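PDB 6Q2F: glycoside hydrolase family protein from Novosphingobium sp. PP1Y, which is an alpha-L-rhamnosidase that probably hydrolyses terminal alpha-linked L-rhamnose from glycosides, with a sodium ion bound in its barrel domain. Local coordinates for residues A53-W58 and P713-I718; R522-D527 and L557-A562; P675-S680 and Q699-Q704. All blocks are in the same frame, centred on the assembly; numbering follows the deposited sequence.

Contact 1 (A53-W58 and P713-I718)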
loop_
_atom_site.group_PDB
_atom_site.type_symbol
_atom_site.label_atom_id
_atom_site.label_comp_id
_atom_site.label_asym_id
_atom_site.label_seq_id
_atom_site.Cartn_x
_atom_site.Cartn_y
_atom_site.Cartn_z
ATOM N N ALA A 53 -9.449 -16.403 12.959
ATOM C CA ALA A 53 -8.373 -16.807 12.066
ATOM C C ALA A 53 -8.821 -16.903 10.618
ATOM O O ALA A 53 -7.974 -17.023 9.729
ATOM C CB ALA A 53 -7.783 -18.155 12.513
ATOM N N ARG A 54 -10.106 -16.830 10.360
ATOM C CA ARG A 54 -10.578 -17.125 9.017
ATOM C C ARG A 54 -10.505 -15.876 8.140
ATOM O O ARG A 54 -10.776 -14.772 8.611
ATOM C CB ARG A 54 -11.997 -17.668 9.088
ATOM C CG ARG A 54 -12.021 -18.998 9.806
ATOM C CD ARG A 54 -13.403 -19.625 9.954
ATOM N NE ARG A 54 -13.206 -20.994 10.437
ATOM C CZ ARG A 54 -12.697 -21.970 9.680
ATOM N NH1 ARG A 54 -12.354 -21.719 8.411
ATOM N NH2 ARG A 54 -12.513 -23.183 10.195
ATOM N N PRO A 55 -10.108 -16.010 6.877
ATOM C CA PRO A 55 -9.894 -14.822 6.059
ATOM C C PRO A 55 -11.213 -14.160 5.705
ATOM O O PRO A 55 -12.290 -14.767 5.741
ATOM C CB PRO A 55 -9.206 -15.366 4.806
ATOM C CG PRO A 55 -9.823 -16.713 4.640
ATOM C CD PRO A 55 -9.948 -17.239 6.078
ATOM N N ARG A 56 -11.107 -12.881 5.375
ATOM C CA ARG A 56 -12.233 -12.094 4.907
ATOM C C ARG A 56 -12.174 -11.999 3.388
ATOM O O ARG A 56 -11.175 -12.358 2.760
ATOM C CB ARG A 56 -12.193 -10.701 5.535
ATOM C CG ARG A 56 -12.731 -10.582 6.959
ATOM C CD ARG A 56 -11.998 -11.408 8.017
ATOM N NE ARG A 56 -12.545 -11.061 9.334
ATOM C CZ ARG A 56 -12.614 -11.868 10.384
ATOM N NH1 ARG A 56 -12.144 -13.120 10.301
ATOM N NH2 ARG A 56 -13.149 -11.404 11.517
ATOM N N VAL A 57 -13.258 -11.504 2.790
ATOM C CA VAL A 57 -13.252 -11.163 1.370
ATOM C C VAL A 57 -13.827 -9.763 1.180
ATOM O O VAL A 57 -14.668 -9.295 1.948
ATOM C CB VAL A 57 -14.042 -12.177 0.508
ATOM C CG1 VAL A 57 -13.495 -13.593 0.724
ATOM C CG2 VAL A 57 -15.521 -12.088 0.814
ATOM N N TRP A 58 -13.356 -9.089 0.147
ATOM C CA TRP A 58 -14.060 -7.933 -0.354
ATOM C C TRP A 58 -15.248 -8.413 -1.184
ATOM O O TRP A 58 -15.196 -9.458 -1.846
ATOM C CB TRP A 58 -13.125 -7.044 -1.181
ATOM C CG TRP A 58 -12.291 -6.148 -0.302
ATOM C CD1 TRP A 58 -12.216 -6.188 1.061
ATOM C CD2 TRP A 58 -11.459 -5.058 -0.717
ATOM N NE1 TRP A 58 -11.376 -5.202 1.517
ATOM C CE2 TRP A 58 -10.906 -4.491 0.449
ATOM C CE3 TRP A 58 -11.146 -4.492 -1.957
ATOM C CZ2 TRP A 58 -10.031 -3.407 0.411
ATOM C CZ3 TRP A 58 -10.279 -3.409 -1.995
ATOM C CH2 TRP A 58 -9.741 -2.873 -0.820
ATOM N N PRO A 713 -10.802 -26.412 1.557
ATOM C CA PRO A 713 -9.424 -26.733 1.974
ATOM C C PRO A 713 -8.459 -25.585 1.755
ATOM O O PRO A 713 -7.589 -25.361 2.595
ATOM C CB PRO A 713 -9.060 -27.954 1.110
ATOM C CG PRO A 713 -10.388 -28.584 0.787
ATOM C CD PRO A 713 -11.302 -27.380 0.571
ATOM N N TRP A 714 -8.609 -24.840 0.657
ATOM C CA TRP A 714 -7.788 -23.649 0.417
ATOM C C TRP A 714 -8.015 -22.602 1.505
ATOM O O TRP A 714 -7.062 -22.076 2.082
ATOM C CB TRP A 714 -8.112 -23.098 -0.985
ATOM C CG TRP A 714 -7.640 -21.684 -1.349
ATOM C CD1 TRP A 714 -8.434 -20.646 -1.770
ATOM C CD2 TRP A 714 -6.288 -21.170 -1.344
ATOM N NE1 TRP A 714 -7.666 -19.533 -2.029
ATOM C CE2 TRP A 714 -6.349 -19.828 -1.788
ATOM C CE3 TRP A 714 -5.041 -21.715 -1.020
ATOM C CZ2 TRP A 714 -5.215 -19.018 -1.893
ATOM C CZ3 TRP A 714 -3.902 -20.900 -1.132
ATOM C CH2 TRP A 714 -4.005 -19.576 -1.560
ATOM N N VAL A 715 -9.275 -22.307 1.828
ATOM C CA VAL A 715 -9.549 -21.328 2.876
ATOM C C VAL A 715 -9.043 -21.841 4.224
ATOM O O VAL A 715 -8.532 -21.069 5.044
ATOM C CB VAL A 715 -11.050 -20.985 2.901
ATOM C CG1 VAL A 715 -11.368 -19.989 4.014
ATOM C CG2 VAL A 715 -11.488 -20.414 1.532
ATOM N N ASP A 716 -9.154 -23.159 4.463
ATOM C CA ASP A 716 -8.625 -23.732 5.701
ATOM C C ASP A 716 -7.116 -23.543 5.785
ATOM O O ASP A 716 -6.561 -23.319 6.863
ATOM C CB ASP A 716 -8.955 -25.223 5.781
ATOM C CG ASP A 716 -10.377 -25.505 6.244
ATOM O OD1 ASP A 716 -11.001 -24.653 6.895
ATOM O OD2 ASP A 716 -10.843 -26.630 5.990
ATOM N N TYR A 717 -6.430 -23.667 4.654
ATOM C CA TYR A 717 -4.992 -23.432 4.628
ATOM C C TYR A 717 -4.678 -22.007 5.044
ATOM O O TYR A 717 -3.756 -21.767 5.842
ATOM C CB TYR A 717 -4.468 -23.728 3.223
ATOM C CG TYR A 717 -3.044 -23.302 2.976
ATOM C CD1 TYR A 717 -2.741 -22.003 2.548
ATOM C CD2 TYR A 717 -2.001 -24.195 3.168
ATOM C CE1 TYR A 717 -1.428 -21.630 2.304
ATOM C CE2 TYR A 717 -0.700 -23.831 2.927
ATOM C CZ TYR A 717 -0.419 -22.554 2.505
ATOM O OH TYR A 717 0.881 -22.228 2.259
ATOM N N ILE A 718 -5.453 -21.050 4.532
ATOM C CA ILE A 718 -5.263 -19.654 4.912
ATOM C C ILE A 718 -5.636 -19.437 6.370
ATOM O O ILE A 718 -4.927 -18.737 7.107
ATOM C CB ILE A 718 -6.082 -18.751 3.982
ATOM C CG1 ILE A 718 -5.575 -18.889 2.534
ATOM C CG2 ILE A 718 -6.049 -17.290 4.490
ATOM C CD1 ILE A 718 -6.533 -18.276 1.470
#

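Contact 2 (R522-D527 and L557-A562)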
loop_
_atom_site.group_PDB
_atom_site.type_symbol
_atom_site.label_atom_id
_atom_site.label_comp_id
_atom_site.label_asym_id
_atom_site.label_seq_id
_atom_site.Cartn_x
_atom_site.Cartn_y
_atom_site.Cartn_z
ATOM N N ARG A 522 1.761 24.649 17.377
ATOM C CA ARG A 522 1.728 23.655 18.441
ATOM C C ARG A 522 2.659 22.485 18.129
ATOM O O ARG A 522 3.299 21.937 19.032
ATOM C CB ARG A 522 0.297 23.159 18.660
ATOM C CG ARG A 522 0.200 21.785 19.388
ATOM C CD ARG A 522 -1.246 21.280 19.462
ATOM N NE ARG A 522 -1.723 20.726 18.185
ATOM C CZ ARG A 522 -1.530 19.467 17.788
ATOM N NH1 ARG A 522 -0.846 18.620 18.555
ATOM N NH2 ARG A 522 -1.997 19.061 16.610
ATOM N N LEU A 523 2.763 22.097 16.851
ATOM C CA LEU A 523 3.535 20.905 16.507
ATOM C C LEU A 523 4.997 21.203 16.220
ATOM O O LEU A 523 5.842 20.342 16.473
ATOM C CB LEU A 523 2.914 20.188 15.292
ATOM C CG LEU A 523 1.582 19.457 15.487
ATOM C CD1 LEU A 523 0.833 19.230 14.157
ATOM C CD2 LEU A 523 1.825 18.110 16.163
ATOM N N ARG A 524 5.315 22.367 15.654
ATOM C CA ARG A 524 6.695 22.684 15.301
ATOM C C ARG A 524 7.357 23.644 16.280
ATOM O O ARG A 524 8.583 23.804 16.235
ATOM C CB ARG A 524 6.764 23.288 13.892
ATOM C CG ARG A 524 5.978 22.493 12.818
ATOM C CD ARG A 524 6.798 21.336 12.283
ATOM N NE ARG A 524 6.836 20.186 13.186
ATOM C CZ ARG A 524 5.933 19.206 13.168
ATOM N NH1 ARG A 524 4.917 19.266 12.306
ATOM N NH2 ARG A 524 6.039 18.170 14.005
ATOM N N GLY A 525 6.585 24.321 17.123
ATOM C CA GLY A 525 7.150 25.182 18.141
ATOM C C GLY A 525 7.504 26.591 17.719
ATOM O O GLY A 525 8.169 27.284 18.492
ATOM N N TYR A 526 7.126 27.034 16.518
ATOM C CA TYR A 526 7.377 28.418 16.127
ATOM C C TYR A 526 6.283 28.896 15.179
ATOM O O TYR A 526 5.528 28.100 14.617
ATOM C CB TYR A 526 8.765 28.605 15.477
ATOM C CG TYR A 526 9.006 27.894 14.135
ATOM C CD1 TYR A 526 9.328 26.542 14.086
ATOM C CD2 TYR A 526 8.955 28.597 12.924
ATOM C CE1 TYR A 526 9.568 25.889 12.862
ATOM C CE2 TYR A 526 9.201 27.954 11.690
ATOM C CZ TYR A 526 9.504 26.609 11.677
ATOM O OH TYR A 526 9.748 25.983 10.461
ATOM N N ASP A 527 6.215 30.216 15.019
ATOM C CA ASP A 527 5.178 30.883 14.234
ATOM C C ASP A 527 5.472 30.757 12.737
ATOM O O ASP A 527 6.517 31.212 12.264
ATOM C CB ASP A 527 5.121 32.350 14.662
ATOM C CG ASP A 527 3.918 33.093 14.094
ATOM O OD1 ASP A 527 3.205 32.554 13.218
ATOM O OD2 ASP A 527 3.699 34.245 14.531
ATOM N N LEU A 557 1.333 18.959 7.880
ATOM C CA LEU A 557 0.235 18.355 7.133
ATOM C C LEU A 557 0.209 16.845 7.368
ATOM O O LEU A 557 -0.851 16.261 7.617
ATOM C CB LEU A 557 0.382 18.671 5.643
ATOM C CG LEU A 557 0.338 20.136 5.194
ATOM C CD1 LEU A 557 0.760 20.282 3.739
ATOM C CD2 LEU A 557 -1.082 20.679 5.378
ATOM N N ALA A 558 1.388 16.209 7.324
ATOM C CA ALA A 558 1.462 14.772 7.587
ATOM C C ALA A 558 0.984 14.453 8.994
ATOM O O ALA A 558 0.241 13.490 9.190
ATOM C CB ALA A 558 2.886 14.267 7.370
ATOM N N ASP A 559 1.375 15.271 9.983
ATOM C CA ASP A 559 0.912 15.059 11.354
ATOM C C ASP A 559 -0.607 15.143 11.439
ATOM O O ASP A 559 -1.252 14.355 12.141
ATOM C CB ASP A 559 1.537 16.097 12.301
ATOM C CG ASP A 559 3.032 15.853 12.571
ATOM O OD1 ASP A 559 3.516 14.701 12.401
ATOM O OD2 ASP A 559 3.711 16.830 12.959
ATOM N N LEU A 560 -1.195 16.126 10.758
ATOM C CA LEU A 560 -2.634 16.327 10.882
ATOM C C LEU A 560 -3.412 15.236 10.147
ATOM O O LEU A 560 -4.465 14.800 10.615
ATOM C CB LEU A 560 -3.013 17.728 10.393
ATOM C CG LEU A 560 -2.419 18.922 11.177
ATOM C CD1 LEU A 560 -2.744 20.247 10.509
ATOM C CD2 LEU A 560 -2.891 18.943 12.624
ATOM N N LEU A 561 -2.890 14.761 9.015
ATOM C CA LEU A 561 -3.511 13.618 8.341
ATOM C C LEU A 561 -3.688 12.459 9.317
ATOM O O LEU A 561 -4.790 11.925 9.481
ATOM C CB LEU A 561 -2.655 13.185 7.146
ATOM C CG LEU A 561 -3.243 12.016 6.379
ATOM C CD1 LEU A 561 -4.573 12.416 5.720
ATOM C CD2 LEU A 561 -2.258 11.520 5.296
ATOM N N ALA A 562 -2.611 12.112 10.032
ATOM C CA ALA A 562 -2.651 10.974 10.945
ATOM C C ALA A 562 -3.576 11.234 12.122
ATOM O O ALA A 562 -4.355 10.361 12.515
ATOM C CB ALA A 562 -1.238 10.649 11.434
#

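Contact 3 (P675-S680 and Q699-Q704)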
loop_
_atom_site.group_PDB
_atom_site.type_symbol
_atom_site.label_atom_id
_atom_site.label_comp_id
_atom_site.label_asym_id
_atom_site.label_seq_id
_atom_site.Cartn_x
_atom_site.Cartn_y
_atom_site.Cartn_z
ATOM N N PRO A 675 -5.689 -12.250 5.756
ATOM C CA PRO A 675 -5.906 -11.914 4.350
ATOM C C PRO A 675 -7.346 -11.467 4.137
ATOM O O PRO A 675 -8.283 -11.988 4.751
ATOM C CB PRO A 675 -5.587 -13.224 3.621
ATOM C CG PRO A 675 -4.593 -13.942 4.576
ATOM C CD PRO A 675 -5.189 -13.627 5.929
ATOM N N VAL A 676 -7.514 -10.451 3.302
ATOM C CA VAL A 676 -8.823 -10.008 2.854
ATOM C C VAL A 676 -8.790 -10.157 1.337
ATOM O O VAL A 676 -8.149 -9.359 0.637
ATOM C CB VAL A 676 -9.145 -8.571 3.294
ATOM C CG1 VAL A 676 -10.607 -8.221 2.929
ATOM C CG2 VAL A 676 -8.915 -8.423 4.816
ATOM N N ILE A 677 -9.381 -11.215 0.841
ATOM C CA ILE A 677 -9.288 -11.506 -0.560
ATOM C C ILE A 677 -10.008 -10.576 -1.482
ATOM O O ILE A 677 -11.151 -10.362 -1.351
ATOM C CB ILE A 677 -9.685 -12.954 -0.856
ATOM C CG1 ILE A 677 -8.840 -13.895 -0.036
ATOM C CG2 ILE A 677 -9.541 -13.262 -2.324
ATOM C CD1 ILE A 677 -9.508 -15.184 0.309
ATOM N N HIS A 678 -9.271 -10.053 -2.422
ATOM C CA HIS A 678 -9.782 -9.207 -3.445
ATOM C C HIS A 678 -10.012 -10.074 -4.666
ATOM O O HIS A 678 -9.049 -10.433 -5.270
ATOM C CB HIS A 678 -8.720 -8.198 -3.786
ATOM C CG HIS A 678 -9.140 -7.186 -4.786
ATOM N ND1 HIS A 678 -9.305 -7.478 -6.111
ATOM C CD2 HIS A 678 -9.424 -5.880 -4.653
ATOM C CE1 HIS A 678 -9.696 -6.403 -6.748
ATOM N NE2 HIS A 678 -9.771 -5.417 -5.887
ATOM N N THR A 679 -11.236 -10.394 -5.067
ATOM C CA THR A 679 -12.490 -10.091 -4.425
ATOM C C THR A 679 -13.509 -11.191 -4.653
ATOM O O THR A 679 -13.302 -12.113 -5.366
ATOM C CB THR A 679 -13.273 -8.912 -5.023
ATOM O OG1 THR A 679 -12.821 -8.576 -6.314
ATOM C CG2 THR A 679 -13.332 -7.828 -4.165
ATOM N N SER A 680 -14.632 -11.020 -4.007
ATOM C CA SER A 680 -15.743 -11.859 -4.095
ATOM C C SER A 680 -16.896 -10.959 -4.497
ATOM O O SER A 680 -17.641 -10.514 -3.684
ATOM C CB SER A 680 -15.997 -12.512 -2.764
ATOM O OG SER A 680 -16.899 -13.537 -2.868
ATOM N N GLN A 699 -9.164 -11.200 -7.819
ATOM C CA GLN A 699 -9.617 -12.559 -7.926
ATOM C C GLN A 699 -11.086 -12.618 -8.202
ATOM O O GLN A 699 -11.791 -11.684 -8.003
ATOM C CB GLN A 699 -9.360 -13.326 -6.638
ATOM C CG GLN A 699 -7.921 -13.544 -6.322
ATOM C CD GLN A 699 -7.225 -14.377 -7.348
ATOM O OE1 GLN A 699 -7.618 -15.465 -7.605
ATOM N NE2 GLN A 699 -6.201 -13.856 -7.929
ATOM N N TYR A 700 -11.521 -13.771 -8.643
ATOM C CA TYR A 700 -12.907 -14.019 -9.037
ATOM C C TYR A 700 -13.572 -14.969 -8.039
ATOM O O TYR A 700 -14.315 -15.883 -8.407
ATOM C CB TYR A 700 -12.957 -14.583 -10.461
ATOM C CG TYR A 700 -12.270 -13.678 -11.463
ATOM C CD1 TYR A 700 -10.902 -13.766 -11.691
ATOM C CD2 TYR A 700 -12.984 -12.713 -12.164
ATOM C CE1 TYR A 700 -10.273 -12.934 -12.589
ATOM C CE2 TYR A 700 -12.357 -11.867 -13.051
ATOM C CZ TYR A 700 -11.003 -11.978 -13.265
ATOM O OH TYR A 700 -10.383 -11.142 -14.153
ATOM N N PHE A 701 -13.314 -14.740 -6.751
ATOM C CA PHE A 701 -13.516 -15.747 -5.706
ATOM C C PHE A 701 -14.917 -15.615 -5.110
ATOM O O PHE A 701 -15.110 -15.090 -4.016
ATOM C CB PHE A 701 -12.428 -15.582 -4.648
ATOM C CG PHE A 701 -12.426 -16.642 -3.600
ATOM C CD1 PHE A 701 -12.349 -17.981 -3.953
ATOM C CD2 PHE A 701 -12.457 -16.301 -2.260
ATOM C CE1 PHE A 701 -12.316 -18.969 -2.972
ATOM C CE2 PHE A 701 -12.436 -17.276 -1.282
ATOM C CZ PHE A 701 -12.360 -18.611 -1.638
ATOM N N ASN A 702 -15.919 -16.100 -5.854
ATOM C CA ASN A 702 -17.298 -16.109 -5.368
ATOM C C ASN A 702 -17.935 -17.452 -5.722
ATOM O O ASN A 702 -17.273 -18.366 -6.224
ATOM C CB ASN A 702 -18.117 -14.924 -5.908
ATOM C CG ASN A 702 -18.271 -14.936 -7.440
ATOM O OD1 ASN A 702 -18.192 -15.979 -8.098
ATOM N ND2 ASN A 702 -18.492 -13.755 -8.004
ATOM N N ARG A 703 -19.232 -17.583 -5.434
ATOM C CA ARG A 703 -19.899 -18.876 -5.543
ATOM C C ARG A 703 -20.048 -19.356 -6.977
ATOM O O ARG A 703 -20.378 -20.534 -7.189
ATOM C CB ARG A 703 -21.270 -18.815 -4.889
ATOM C CG ARG A 703 -22.241 -17.773 -5.473
ATOM C CD ARG A 703 -23.505 -17.852 -4.674
ATOM N NE ARG A 703 -24.443 -16.781 -4.987
ATOM C CZ ARG A 703 -25.450 -16.942 -5.831
ATOM N NH1 ARG A 703 -25.603 -18.123 -6.425
ATOM N NH2 ARG A 703 -26.273 -15.933 -6.090
ATOM N N GLN A 704 -19.833 -18.480 -7.954
ATOM C CA GLN A 704 -19.827 -18.861 -9.358
ATOM C C GLN A 704 -18.466 -19.367 -9.831
ATOM O O GLN A 704 -18.377 -19.904 -10.938
ATOM C CB GLN A 704 -20.255 -17.664 -10.227
ATOM C CG GLN A 704 -21.658 -17.112 -9.940
ATOM C CD GLN A 704 -22.777 -18.052 -10.356
ATOM O OE1 GLN A 704 -22.795 -19.224 -10.006
ATOM N NE2 GLN A 704 -23.729 -17.524 -11.103
#

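Contact 1 (A53-W58 and P713-I718)
Pro55 lies across one side of helix 712-726, its ring fitted between Val715 and Ile718, two residues about one helical turn apart. It crosses the Ile718 side chain at about a right angle and that of Val715 obliquely. The methyl CG2 of Ile718, anti to the backbone N, meets Pro55 CB at 3.7 Å, while Val715 CG1, also anti to its backbone N (chi1 179°), touches Pro55 CG at 3.7 Å. Pro675 of strand 674-677 also touches Ile718. Arg54, just before Pro55, runs extended from CG to NE alongside Asp716, both pointing the same way. Their flat groups are turned 60° apart, and Asp716 OD1 sits at the guanidinium edge, 3.6 Å from Arg54 NH1, a long salt bridge without a hydrogen bond. Each charge has another partner: Arg54 NH1 donates to the carbonyl of Gly82, and Asp716 OD1 pairs with Arg712. Within 53-58, Arg56 NH1 donates to Arg54 O at 2.7 Å. The chemistry is thus a buried apolar seat for one proline, with a loose charge pair beside it that probably adds electrostatic attraction more than precise geometry.

Contact 2 (R522-D527 and L557-A562)
Leu523 overlaps Asp559, the two side chains running antiparallel with Leu523 CD1 3.7 Å from Asp559 CB, so that the last turn of helix 516-524 rests on the long helix 543-575. The same methyl reaches Leu560 CD2 at 4.0 Å, a small apolar patch beside a charged one. Arg524 and Asp559 meet tip to tip. The arginine is bent at chi2 and chi3, which brings its guanidinium round to present its NH1-NH2 end to a single oxygen: Asp559 OD2 accepts from Arg524 NH1 at 2.8 Å and from Arg524 NH2 at 2.9 Å. Both bonds lie in the guanidinium plane and are moderately bent (146° and 141°). NH2 comes nearly along the C-O axis, whereas NH1 arrives from above the carboxylate plane. One guanidinium face carries Leu523 CB near its rim, and NH1 also donates to Thr556, which helps fix the group's rotation. An alanine in place of Arg524 would remove both bonds to Asp559 and would probably loosen the end of helix 516-524 against helix 543-575. A two-pronged grip on one carboxylate oxygen would concentrate positive charge there, and is likely to keep Asp559 ionised, as its partial exposure would too.

Contact 3 (P675-S680 and Q699-Q704)
Near the sodium site, at the end of barrel strand 674-677, two chain segments are tied together mainly through their backbones; a cis peptide precedes Thr679 in one and Gln699, the first residue of the other. Gln699 N donates to a lone pair of His678 O at 2.7 Å. In return Thr679 N makes a longer bond to Gln699 O, 3.3 Å, approaching from above the carbonyl plane. Next, Phe701 N meets Thr679 O at 3.0 Å, nearly along the C=O axis. The hydroxyl of Ser680, anti to its backbone N, then donates to a lone pair of Phe701 O at 2.6 Å. Phe701 itself centres an inverse gamma turn, and its ring, crossed obliquely by Ile677, has CE2 3.9 Å from Ile677 CD1; Trp77 packs edge-to-face against it. Asn702 OD1 accepts from Gln704 N, forming an Asx turn. Thr679 OG1 is buried without a partner. The side chain of His678, whose ND1 is bonded to Gly698 O, lies about 7 Å from the bound sodium ion and touches its ligand Glu644. A loop leaving the carboxyl end of a parallel strand beside such a site is consistent with the active-site rim of (beta/alpha)8-type glycoside hydrolase barrels.

Contacts 1 and 3 are neighbours, their centres 10 Å apart, joined through adjacent parallel strands 56-62 and 674-677: Arg56 O lies 2.9 Å from Ile677 N, and Trp58 O 2.7 Å from Ser680 N, both probable hydrogen bonds. Contact 1 sets the lead-in to strand 56-62 against helix 712-726, and the other two contacts fall within the chain it spans. Contact 2 closes before contact 3 opens. It joins helices 516-524 and 543-575 on the opposite side of the chain's centre, its centre 41 and 40 Å from those of contacts 1 and 3. The pairing of strands 56-62 and 674-677, more than 600 residues apart, closes the barrel, while contact 2 joins two helices far from that seam.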